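Local coordinates for alternansucrase (Leuconostoc mesenteroides, PDB 6HVG), which is a large multidomain protein of glycoside hydrolase family 70, combining a TIM-barrel-type domain with cell-wall-binding-type repeats and a bound calcium ion, at residues G834-K839 with V1065-K1070; E1047-F1052 with T1130-D1135. All coordinates share one frame; numbering follows the deposited sequence.

Interaction 1 (G834-K839 with V1065-K1070); sequences GQYMEK and VVIATK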
loop_
_atom_site.group_PDB
_atom_site.type_symbol
_atom_site.label_atom_id
_atom_site.label_comp_id
_atom_site.label_asym_id
_atom_site.label_seq_id
_atom_site.Cartn_x
_atom_site.Cartn_y
_atom_site.Cartn_z
ATOM N N GLY A 834 12.482 20.759 2.515
ATOM C CA GLY A 834 13.578 21.673 2.350
ATOM C C GLY A 834 14.743 21.224 3.193
ATOM O O GLY A 834 14.962 20.036 3.396
ATOM N N GLN A 835 15.475 22.199 3.706
ATOM C CA GLN A 835 16.751 21.973 4.359
ATOM C C GLN A 835 16.578 21.647 5.839
ATOM O O GLN A 835 15.581 22.015 6.447
ATOM C CB GLN A 835 17.605 23.224 4.180
ATOM C CG GLN A 835 17.980 23.456 2.735
ATOM C CD GLN A 835 19.000 22.457 2.239
ATOM O OE1 GLN A 835 18.856 21.899 1.165
ATOM N NE2 GLN A 835 20.047 22.242 3.021
ATOM N N TYR A 836 17.555 20.953 6.415
ATOM C CA TYR A 836 17.451 20.496 7.805
ATOM C C TYR A 836 17.466 21.676 8.739
ATOM O O TYR A 836 18.389 22.482 8.698
ATOM C CB TYR A 836 18.587 19.533 8.165
ATOM C CG TYR A 836 18.418 18.858 9.516
ATOM C CD1 TYR A 836 17.366 17.989 9.759
ATOM C CD2 TYR A 836 19.308 19.094 10.552
ATOM C CE1 TYR A 836 17.213 17.378 10.982
ATOM C CE2 TYR A 836 19.165 18.473 11.781
ATOM C CZ TYR A 836 18.115 17.621 11.989
ATOM O OH TYR A 836 17.965 17.018 13.213
ATOM N N MET A 837 16.429 21.781 9.568
ATOM C CA MET A 837 16.281 22.873 10.522
ATOM C C MET A 837 16.233 24.245 9.853
ATOM O O MET A 837 16.653 25.237 10.442
ATOM C CB MET A 837 17.409 22.806 11.560
ATOM C CG MET A 837 16.938 22.297 12.905
ATOM S SD MET A 837 18.304 21.813 13.988
ATOM C CE MET A 837 17.647 20.178 14.320
ATOM N N GLU A 838 15.719 24.302 8.625
ATOM C CA GLU A 838 15.708 25.553 7.863
ATOM C C GLU A 838 14.797 26.588 8.486
ATOM O O GLU A 838 15.112 27.787 8.481
ATOM C CB GLU A 838 15.263 25.333 6.411
ATOM C CG GLU A 838 15.347 26.600 5.566
ATOM C CD GLU A 838 15.325 26.336 4.078
ATOM O OE1 GLU A 838 14.328 25.749 3.597
ATOM O OE2 GLU A 838 16.305 26.728 3.400
ATOM N N LYS A 839 13.652 26.125 8.975
ATOM C CA LYS A 839 12.655 27.006 9.521
ATOM C C LYS A 839 11.829 26.272 10.560
ATOM O O LYS A 839 11.327 25.207 10.288
ATOM C CB LYS A 839 11.752 27.532 8.401
ATOM C CG LYS A 839 10.860 28.693 8.834
ATOM C CD LYS A 839 9.808 29.037 7.793
ATOM C CE LYS A 839 8.812 30.047 8.338
ATOM N NZ LYS A 839 7.658 30.212 7.411
ATOM N N VAL A 1065 26.048 17.662 9.990
ATOM C CA VAL A 1065 26.862 18.840 10.274
ATOM C C VAL A 1065 26.062 19.770 11.174
ATOM O O VAL A 1065 26.528 20.179 12.239
ATOM C CB VAL A 1065 27.287 19.565 8.978
ATOM C CG1 VAL A 1065 27.926 20.913 9.294
ATOM C CG2 VAL A 1065 28.246 18.692 8.161
ATOM N N VAL A 1066 24.836 20.060 10.761
ATOM C CA VAL A 1066 23.926 20.897 11.558
ATOM C C VAL A 1066 23.703 20.325 12.965
ATOM O O VAL A 1066 23.728 21.071 13.926
ATOM C CB VAL A 1066 22.578 21.136 10.837
ATOM C CG1 VAL A 1066 21.587 21.852 11.732
ATOM C CG2 VAL A 1066 22.805 21.964 9.581
ATOM N N ILE A 1067 23.510 19.015 13.094
ATOM C CA ILE A 1067 23.288 18.402 14.408
ATOM C C ILE A 1067 24.477 18.683 15.329
ATOM O O ILE A 1067 24.277 18.988 16.506
ATOM C CB ILE A 1067 22.992 16.881 14.308
ATOM C CG1 ILE A 1067 21.617 16.640 13.676
ATOM C CG2 ILE A 1067 22.999 16.206 15.677
ATOM C CD1 ILE A 1067 21.408 15.228 13.154
ATOM N N ALA A 1068 25.699 18.621 14.797
ATOM C CA ALA A 1068 26.892 18.916 15.583
ATOM C C ALA A 1068 26.919 20.364 16.096
ATOM O O ALA A 1068 27.155 20.582 17.285
ATOM C CB ALA A 1068 28.146 18.614 14.785
ATOM N N THR A 1069 26.665 21.341 15.232
ATOM C CA THR A 1069 26.646 22.735 15.686
ATOM C C THR A 1069 25.511 22.981 16.699
ATOM O O THR A 1069 25.685 23.757 17.629
ATOM C CB THR A 1069 26.566 23.762 14.521
ATOM O OG1 THR A 1069 25.275 23.710 13.907
ATOM C CG2 THR A 1069 27.644 23.500 13.455
ATOM N N LYS A 1070 24.382 22.289 16.543
ATOM C CA LYS A 1070 23.168 22.529 17.354
ATOM C C LYS A 1070 22.920 21.570 18.553
ATOM O O LYS A 1070 21.882 21.658 19.206
ATOM C CB LYS A 1070 21.930 22.493 16.439
ATOM C CG LYS A 1070 21.363 23.844 16.045
ATOM C CD LYS A 1070 22.146 24.544 14.954
ATOM C CE LYS A 1070 21.404 25.808 14.507
ATOM N NZ LYS A 1070 21.136 26.776 15.635
#

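Interaction 2 (E1047-F1052 with T1130-D1135); sequences EGFSNF and TKYGTD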
loop_
_atom_site.group_PDB
_atom_site.type_symbol
_atom_site.label_atom_id
_atom_site.label_comp_id
_atom_site.label_asym_id
_atom_site.label_seq_id
_atom_site.Cartn_x
_atom_site.Cartn_y
_atom_site.Cartn_z
ATOM N N GLU A 1047 13.152 12.215 17.629
ATOM C CA GLU A 1047 13.243 11.613 16.316
ATOM C C GLU A 1047 13.555 12.741 15.380
ATOM O O GLU A 1047 12.659 13.518 15.023
ATOM C CB GLU A 1047 11.910 11.005 15.989
ATOM C CG GLU A 1047 11.904 10.237 14.688
ATOM C CD GLU A 1047 10.492 9.875 14.278
ATOM O OE1 GLU A 1047 9.573 10.617 14.659
ATOM O OE2 GLU A 1047 10.300 8.850 13.607
ATOM N N GLY A 1048 14.820 12.855 14.988
ATOM C CA GLY A 1048 15.334 14.102 14.396
ATOM C C GLY A 1048 15.592 14.083 12.890
ATOM O O GLY A 1048 16.697 14.338 12.467
ATOM N N PHE A 1049 14.591 13.725 12.104
ATOM C CA PHE A 1049 14.695 13.747 10.683
ATOM C C PHE A 1049 13.306 13.615 10.172
ATOM O O PHE A 1049 12.401 13.226 10.887
ATOM C CB PHE A 1049 15.552 12.587 10.168
ATOM C CG PHE A 1049 14.910 11.248 10.312
ATOM C CD1 PHE A 1049 14.934 10.575 11.524
ATOM C CD2 PHE A 1049 14.293 10.641 9.213
ATOM C CE1 PHE A 1049 14.333 9.343 11.662
ATOM C CE2 PHE A 1049 13.732 9.409 9.342
ATOM C CZ PHE A 1049 13.738 8.751 10.565
ATOM N N SER A 1050 13.151 13.952 8.909
ATOM C CA SER A 1050 11.905 13.769 8.178
ATOM C C SER A 1050 12.243 13.110 6.855
ATOM O O SER A 1050 13.271 13.434 6.253
ATOM C CB SER A 1050 11.288 15.118 7.934
ATOM O OG SER A 1050 10.405 15.092 6.837
ATOM N N ASN A 1051 11.409 12.173 6.413
ATOM C CA ASN A 1051 11.636 11.528 5.116
ATOM C C ASN A 1051 11.561 12.449 3.920
ATOM O O ASN A 1051 12.037 12.086 2.846
ATOM C CB ASN A 1051 10.652 10.395 4.885
ATOM C CG ASN A 1051 11.047 9.137 5.613
ATOM O OD1 ASN A 1051 12.238 8.832 5.747
ATOM N ND2 ASN A 1051 10.054 8.374 6.060
ATOM N N PHE A 1052 10.994 13.640 4.103
ATOM C CA PHE A 1052 10.759 14.538 3.003
ATOM C C PHE A 1052 11.656 15.756 2.952
ATOM O O PHE A 1052 11.399 16.694 2.211
ATOM C CB PHE A 1052 9.293 14.872 3.002
ATOM C CG PHE A 1052 8.435 13.641 2.914
ATOM C CD1 PHE A 1052 8.148 12.904 4.031
ATOM C CD2 PHE A 1052 7.990 13.181 1.693
ATOM C CE1 PHE A 1052 7.401 11.752 3.936
ATOM C CE2 PHE A 1052 7.211 12.053 1.591
ATOM C CZ PHE A 1052 6.920 11.333 2.718
ATOM N N THR A 1130 25.887 10.669 1.955
ATOM C CA THR A 1130 24.499 10.271 1.928
ATOM C C THR A 1130 23.689 11.562 1.873
ATOM O O THR A 1130 24.223 12.622 1.590
ATOM C CB THR A 1130 24.131 9.478 3.191
ATOM O OG1 THR A 1130 24.293 10.309 4.345
ATOM C CG2 THR A 1130 25.024 8.248 3.344
ATOM N N LYS A 1131 22.389 11.473 2.104
ATOM C CA LYS A 1131 21.556 12.662 2.211
ATOM C C LYS A 1131 21.928 13.473 3.459
ATOM O O LYS A 1131 21.648 14.669 3.551
ATOM C CB LYS A 1131 20.086 12.243 2.280
ATOM C CG LYS A 1131 19.082 13.377 2.286
ATOM C CD LYS A 1131 17.694 12.793 2.065
ATOM C CE LYS A 1131 16.606 13.846 2.003
ATOM N NZ LYS A 1131 15.281 13.238 2.286
ATOM N N TYR A 1132 22.559 12.802 4.415
ATOM C CA TYR A 1132 22.868 13.378 5.721
ATOM C C TYR A 1132 24.365 13.744 5.913
ATOM O O TYR A 1132 24.722 14.307 6.942
ATOM C CB TYR A 1132 22.364 12.414 6.817
ATOM C CG TYR A 1132 20.917 11.972 6.598
ATOM C CD1 TYR A 1132 19.858 12.878 6.727
ATOM C CD2 TYR A 1132 20.609 10.666 6.224
ATOM C CE1 TYR A 1132 18.546 12.483 6.511
ATOM C CE2 TYR A 1132 19.295 10.264 5.998
ATOM C CZ TYR A 1132 18.273 11.173 6.136
ATOM O OH TYR A 1132 16.971 10.772 5.893
ATOM N N GLY A 1133 25.206 13.445 4.918
ATOM C CA GLY A 1133 26.618 13.814 4.955
ATOM C C GLY A 1133 27.562 12.630 4.919
ATOM O O GLY A 1133 27.143 11.493 4.788
ATOM N N THR A 1134 28.854 12.914 5.041
ATOM C CA THR A 1134 29.887 11.880 4.991
ATOM C C THR A 1134 29.914 11.026 6.261
ATOM O O THR A 1134 29.181 11.306 7.212
ATOM C CB THR A 1134 31.285 12.488 4.738
ATOM O OG1 THR A 1134 31.695 13.272 5.862
ATOM C CG2 THR A 1134 31.262 13.356 3.468
ATOM N N ASP A 1135 30.748 9.986 6.267
ATOM C CA ASP A 1135 30.934 9.162 7.466
ATOM C C ASP A 1135 31.578 9.949 8.606
ATOM O O ASP A 1135 31.237 9.731 9.769
ATOM C CB ASP A 1135 31.748 7.899 7.171
ATOM C CG ASP A 1135 33.134 8.196 6.640
ATOM O OD1 ASP A 1135 33.211 8.865 5.594
ATOM O OD2 ASP A 1135 34.138 7.746 7.255
HETATM O O HOH W 1 15.381 12.294 4.894
#

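Interaction 1 (G834-K839 with V1065-K1070)
Val1066, whose side chain meets Tyr836 and Met837, has a carbonyl O gripped by two donors within its own helix. Lys1070 N supplies the regular helical bond at 3.0 Å, and Thr1069 OG1 adds a second at 3.1 Å, tilted 21° from the carbonyl plane. Helix 1063-1075 is the helix of a beta-alpha-beta crossover between the neighbouring parallel barrel strands 1045-1047 and 1081-1083, in the TIM-barrel-type domain. Against its flank lies a type II beta turn, Gln835 to Glu838, closed by Glu838 N on Gln835 O at 3.2 Å. The two central residues of the turn, Tyr836 and Met837, both start their side chains toward the helix. Tyr836 CG is anti to the backbone N (chi1 -171°), and one long side of the ring runs past two helix residues. CD2 faces Val1066 CG1 at 3.8 Å, with Val1066 CB also lying at the ring edge. Further along the ring, CE2 approaches Ile1067 CG1 obliquely at 3.6 Å. The hydroxyl continues past Ile1067 CD1 to hydrogen-bond Gly1048 O, so the buried polar end of the tyrosine is satisfied beyond the helix. Tyr826 backs the turn, its ring nearly parallel to that of Tyr836 and its OH bonded to Met837 N. Ile1067 and Tyr836 both also rest on Phe1082 of the next strand. Toward the more exposed side, Met837 SD lies against side chains from successive turns of the helix, 4.0 Å from Val1066 CG1 and 4.2 Å from the aliphatic CG of Lys1070.

Interaction 2 (E1047-F1052 with T1130-D1135)
The Phe1049 ring is approached by the Tyr1132 hydroxyl, OH lying obliquely to it and 4.3 Å from CD2, a loose contact. Asn1051 OD1 sits at the edge of the Phe1049 ring, in its plane, and His752 meets that ring at about 35° between planes. One face of Tyr1132 is covered by Lys1131 CB, 4.2 Å above the ring centre; Ala1085 touches both aromatic residues. With CG anti to the backbone N (chi1 -175°) and the chain extended beyond, Lys1131 carries its ammonium group into the loop 1047-1052. There a water bridges the segments, accepting from Lys1131 NZ at 2.8 Å and donating to Ser1050 O at 2.8 Å. Carbonyls of Gln1053 and Leu1106 also bind the buried NZ, which would help stabilise its charge, while Asn1051 O is close but poorly angled. Tyr1132 OH is held by Asn1108 O. Each loop is shaped by an ST turn: Ser1050 OG accepts from Phe1052 N at 3.2 Å, and Thr1130 OG1 from Tyr1132 N at 3.0 Å. The contact thus joins the loop leaving barrel strand 1045-1047 to the loop leading into helix 1135-1147, N-capped by Thr1134; Tyr1132 packs on Thr1063 and Asn1064 at the start of helix 1063-1075, and Phe1052 on helix 779-793.

Both interactions involve the same beta-alpha-beta unit of the barrel, from different parts of it. Interaction 1 uses the helix itself, whereas interaction 2 uses the loop between strand 1045-1047 and that helix. They meet directly: the tyrosine hydroxyl of interaction 1 ties into the 1047-1052 segment, and the two centres are about 10 Å apart. Interaction 1 is partly buried and apolar, grading from an enclosed tyrosine to an exposed lysine chain. Interaction 2 is wholly buried, yet its loop-to-loop chemistry is more polar, depending on backbone carbonyls, one ammonium group and a water.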